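DMATS type aromatic prenyltransferase (Micromonospora olivasterospora, PDB 6ZRY) probably transfers a dimethylallyl group to the aromatic ring of tryptophan, as a prenyltransferase of the DMATS type, and binds tryptophan in its barrel. Local coordinates at residues A[29-41]-A[74-86]. Residues are numbered along the deposited sequence; the frame is centred on the assembly and turned at random. Where two conformers were deposited one is given.
Sequences RNLLAGLLGPVGP and TLRILGETLGSPP
Thr-81 OG1 donates a hydrogen bond to Leu-35 O at 2.7 Å. The hydroxyl sits somewhat out of the carbonyl plane, with a C=O...OG1 angle of 125°. The chi1 of Thr-81, -42°, sets OG1 beside its own backbone N; CG2 lies anti to that N and rests 3.8 Å from Gly-37 CA. A valine here would probably leave Leu-35 O without this donor in the buried last turn of the helix. A water bridges the two segments, donating to Leu-36 O and Glu-80 O and accepting from Leu-82 N. Packing is tightest where Val-39 CG2 presses on Leu-82 CD1 at 3.5 Å. In this ABBA-barrel fold, helix 26-36 belongs to the outer layer and runs almost parallel to barrel strand 71-79, at 7° between the short segments. Leu-35 reaches from the helix to the strand: CD2 lies 4.0 Å from Ile-77 CG2, while CD1 rests near Thr-81 OG1. Val-61 of the adjacent strand touches both Leu-35 and Ile-77. Towards the start of the segments the fit is looser, and Leu-32 CD1 meets Ile-77 CD1 at 4.2 Å. On the solvent side, exposed Pro-38 brings CG and CD to 3.4 Å from Leu-82 O.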
loop_
_atom_site.group_PDB
_atom_site.type_symbol
_atom_site.label_atom_id
_atom_site.label_comp_id
_atom_site.label_asym_id
_atom_site.label_seq_id
_atom_site.Cartn_x
_atom_site.Cartn_y
_atom_site.Cartn_z
ATOM N N ARG A 29 10.201 1.958 -15.564
ATOM C CA ARG A 29 11.296 2.887 -15.189
ATOM C C ARG A 29 10.931 4.311 -15.608
ATOM O O ARG A 29 11.278 5.245 -14.863
ATOM C CB ARG A 29 12.619 2.432 -15.782
ATOM C CG ARG A 29 13.094 1.106 -15.239
ATOM C CD ARG A 29 14.289 0.638 -16.025
ATOM N NE ARG A 29 15.430 1.486 -15.737
ATOM C CZ ARG A 29 16.618 1.374 -16.316
ATOM N NH1 ARG A 29 17.602 2.180 -15.955
ATOM N NH2 ARG A 29 16.814 0.461 -17.254
ATOM N N ASN A 30 10.235 4.467 -16.729
ATOM C CA ASN A 30 9.710 5.785 -17.193
ATOM C C ASN A 30 8.671 6.289 -16.191
ATOM O O ASN A 30 8.661 7.492 -15.898
ATOM C CB ASN A 30 9.130 5.707 -18.607
ATOM C CG ASN A 30 10.213 5.641 -19.666
ATOM O OD1 ASN A 30 11.363 6.022 -19.404
ATOM N ND2 ASN A 30 9.866 5.166 -20.858
ATOM N N LEU A 31 7.824 5.395 -15.672
ATOM C CA LEU A 31 6.733 5.804 -14.771
ATOM C C LEU A 31 7.333 6.152 -13.404
ATOM O O LEU A 31 6.915 7.169 -12.856
ATOM C CB LEU A 31 5.668 4.715 -14.715
ATOM C CG LEU A 31 4.862 4.549 -15.999
ATOM C CD1 LEU A 31 3.974 3.336 -15.904
ATOM C CD2 LEU A 31 4.046 5.785 -16.302
ATOM N N LEU A 32 8.331 5.394 -12.907
ATOM C CA LEU A 32 8.981 5.726 -11.618
ATOM C C LEU A 32 9.618 7.122 -11.691
ATOM O O LEU A 32 9.464 7.893 -10.706
ATOM C CB LEU A 32 10.010 4.658 -11.247
ATOM C CG LEU A 32 10.902 4.968 -10.041
ATOM C CD1 LEU A 32 10.085 5.082 -8.733
ATOM C CD2 LEU A 32 11.976 3.895 -9.911
ATOM N N ALA A 33 10.355 7.442 -12.767
ATOM C CA ALA A 33 10.950 8.779 -12.969
ATOM C C ALA A 33 9.867 9.852 -12.898
ATOM O O ALA A 33 10.096 10.864 -12.245
ATOM C CB ALA A 33 11.717 8.835 -14.288
ATOM N N GLY A 34 8.717 9.637 -13.541
ATOM C CA GLY A 34 7.566 10.572 -13.490
ATOM C C GLY A 34 7.057 10.732 -12.073
ATOM O O GLY A 34 6.837 11.860 -11.630
ATOM N N LEU A 35 6.869 9.619 -11.369
ATOM C CA LEU A 35 6.299 9.626 -10.007
ATOM C C LEU A 35 7.254 10.390 -9.084
ATOM O O LEU A 35 6.786 11.182 -8.239
ATOM C CB LEU A 35 6.105 8.169 -9.543
ATOM C CG LEU A 35 5.532 8.019 -8.153
ATOM C CD1 LEU A 35 4.241 8.804 -8.008
ATOM C CD2 LEU A 35 5.318 6.562 -7.817
ATOM N N LEU A 36 8.558 10.192 -9.231
ATOM C CA LEU A 36 9.543 10.850 -8.338
ATOM C C LEU A 36 9.528 12.380 -8.533
ATOM O O LEU A 36 9.793 13.125 -7.540
ATOM C CB LEU A 36 10.909 10.236 -8.597
ATOM C CG LEU A 36 11.113 8.849 -7.986
ATOM C CD1 LEU A 36 12.419 8.239 -8.453
ATOM C CD2 LEU A 36 11.090 8.938 -6.472
ATOM N N GLY A 37 9.252 12.859 -9.740
ATOM C CA GLY A 37 9.307 14.300 -10.053
ATOM C C GLY A 37 10.613 14.902 -9.545
ATOM O O GLY A 37 11.693 14.375 -9.848
ATOM N N PRO A 38 10.573 15.973 -8.704
ATOM C CA PRO A 38 11.786 16.703 -8.323
ATOM C C PRO A 38 12.717 15.944 -7.360
ATOM O O PRO A 38 13.824 16.343 -7.174
ATOM C CB PRO A 38 11.218 17.960 -7.658
ATOM C CG PRO A 38 9.921 17.492 -7.056
ATOM C CD PRO A 38 9.375 16.488 -8.033
ATOM N N VAL A 39 12.232 14.861 -6.758
ATOM C CA VAL A 39 13.029 13.988 -5.857
ATOM C C VAL A 39 14.042 13.188 -6.677
ATOM O O VAL A 39 15.137 12.894 -6.153
ATOM C CB VAL A 39 12.098 13.089 -5.047
ATOM C CG1 VAL A 39 12.843 11.983 -4.328
ATOM C CG2 VAL A 39 11.285 13.915 -4.091
ATOM N N GLY A 40 13.698 12.828 -7.919
ATOM C CA GLY A 40 14.546 11.948 -8.726
ATOM C C GLY A 40 16.000 12.436 -8.758
ATOM O O GLY A 40 16.940 11.688 -8.425
ATOM N N PRO A 41 16.249 13.685 -9.208
ATOM C CA PRO A 41 17.608 14.195 -9.317
ATOM C C PRO A 41 18.276 14.625 -8.009
ATOM O O PRO A 41 19.463 15.007 -8.044
ATOM C CB PRO A 41 17.453 15.442 -10.220
ATOM C CG PRO A 41 16.107 15.283 -10.861
ATOM C CD PRO A 41 15.267 14.592 -9.813
ATOM N N THR A 74 3.320 -10.112 -9.378
ATOM C CA THR A 74 2.958 -8.731 -9.701
ATOM C C THR A 74 3.895 -7.791 -8.925
ATOM O O THR A 74 3.976 -7.909 -7.719
ATOM C CB THR A 74 1.489 -8.465 -9.406
ATOM O OG1 THR A 74 0.684 -9.352 -10.188
ATOM C CG2 THR A 74 1.093 -7.040 -9.708
ATOM N N LEU A 75 4.531 -6.862 -9.615
ATOM C CA LEU A 75 5.415 -5.846 -8.985
ATOM C C LEU A 75 4.617 -4.547 -8.885
ATOM O O LEU A 75 3.923 -4.193 -9.850
ATOM C CB LEU A 75 6.665 -5.760 -9.866
ATOM C CG LEU A 75 7.716 -4.702 -9.584
ATOM C CD1 LEU A 75 8.233 -4.773 -8.156
ATOM C CD2 LEU A 75 8.864 -4.881 -10.573
ATOM N N ARG A 76 4.685 -3.870 -7.749
ATOM C CA ARG A 76 3.990 -2.577 -7.572
ATOM C C ARG A 76 4.929 -1.567 -6.913
ATOM O O ARG A 76 5.856 -1.976 -6.169
ATOM C CB ARG A 76 2.702 -2.763 -6.773
ATOM C CG ARG A 76 1.813 -3.879 -7.300
ATOM C CD ARG A 76 2.076 -5.219 -6.605
ATOM N NE ARG A 76 2.067 -5.018 -5.163
ATOM C CZ ARG A 76 0.969 -4.702 -4.440
ATOM N NH1 ARG A 76 -0.216 -4.617 -5.021
ATOM N NH2 ARG A 76 1.065 -4.500 -3.135
ATOM N N ILE A 77 4.681 -0.299 -7.202
ATOM C CA ILE A 77 5.313 0.848 -6.527
ATOM C C ILE A 77 4.185 1.667 -5.937
ATOM O O ILE A 77 3.296 2.061 -6.721
ATOM C CB ILE A 77 6.135 1.710 -7.497
ATOM C CG1 ILE A 77 7.312 0.942 -8.087
ATOM C CG2 ILE A 77 6.579 2.959 -6.775
ATOM C CD1 ILE A 77 7.922 1.586 -9.302
ATOM N N LEU A 78 4.260 1.966 -4.647
ATOM C CA LEU A 78 3.405 2.968 -3.987
ATOM C C LEU A 78 4.236 4.224 -3.799
ATOM O O LEU A 78 5.359 4.112 -3.317
ATOM C CB LEU A 78 2.921 2.417 -2.647
ATOM C CG LEU A 78 2.020 3.345 -1.823
ATOM C CD1 LEU A 78 0.646 3.469 -2.457
ATOM C CD2 LEU A 78 1.882 2.833 -0.418
ATOM N N GLY A 79 3.715 5.395 -4.119
ATOM C CA GLY A 79 4.450 6.607 -3.746
ATOM C C GLY A 79 3.744 7.872 -4.115
ATOM O O GLY A 79 2.521 7.837 -4.386
ATOM N N GLU A 80 4.486 8.981 -4.064
ATOM C CA GLU A 80 3.927 10.308 -4.296
ATOM C C GLU A 80 4.984 11.172 -4.979
ATOM O O GLU A 80 6.181 10.896 -4.841
ATOM C CB GLU A 80 3.397 10.938 -2.995
ATOM C CG GLU A 80 4.449 11.181 -1.937
ATOM C CD GLU A 80 3.914 11.803 -0.658
ATOM O OE1 GLU A 80 2.823 12.421 -0.691
ATOM O OE2 GLU A 80 4.583 11.662 0.376
ATOM N N THR A 81 4.506 12.178 -5.674
ATOM C CA THR A 81 5.305 13.227 -6.329
ATOM C C THR A 81 5.294 14.448 -5.425
ATOM O O THR A 81 4.216 15.034 -5.214
ATOM C CB THR A 81 4.769 13.591 -7.705
ATOM O OG1 THR A 81 4.373 12.421 -8.446
ATOM C CG2 THR A 81 5.801 14.374 -8.496
ATOM N N LEU A 82 6.454 14.839 -4.921
ATOM C CA LEU A 82 6.540 15.981 -4.012
ATOM C C LEU A 82 6.380 17.285 -4.838
ATOM O O LEU A 82 6.738 17.283 -6.028
ATOM C CB LEU A 82 7.861 15.918 -3.256
ATOM C CG LEU A 82 8.013 14.729 -2.295
ATOM C CD1 LEU A 82 9.270 14.888 -1.458
ATOM C CD2 LEU A 82 6.799 14.561 -1.373
ATOM N N GLY A 83 5.785 18.315 -4.234
ATOM C CA GLY A 83 5.585 19.633 -4.868
ATOM C C GLY A 83 6.865 20.458 -4.890
ATOM O O GLY A 83 7.896 20.009 -4.294
ATOM N N SER A 84 6.804 21.640 -5.548
ATOM C CA SER A 84 7.989 22.458 -5.922
ATOM C C SER A 84 8.636 23.022 -4.664
ATOM O O SER A 84 9.814 22.762 -4.429
ATOM C CB SER A 84 7.682 23.526 -6.953
ATOM O OG SER A 84 8.708 23.552 -7.940
ATOM N N PRO A 85 7.922 23.806 -3.816
ATOM C CA PRO A 85 8.188 23.789 -2.382
ATOM C C PRO A 85 7.390 22.578 -1.881
ATOM O O PRO A 85 6.181 22.519 -2.080
ATOM C CB PRO A 85 7.679 25.166 -1.887
ATOM C CG PRO A 85 7.194 25.872 -3.165
ATOM C CD PRO A 85 6.865 24.764 -4.148
ATOM N N PRO A 86 8.020 21.527 -1.304
ATOM C CA PRO A 86 7.256 20.372 -0.841
ATOM C C PRO A 86 6.267 20.750 0.264
ATOM O O PRO A 86 6.613 21.544 1.122
ATOM C CB PRO A 86 8.320 19.412 -0.303
ATOM C CG PRO A 86 9.599 19.861 -0.993
ATOM C CD PRO A 86 9.465 21.365 -1.105
HETATM O O HOH W 1 8.447 12.541 -5.167
#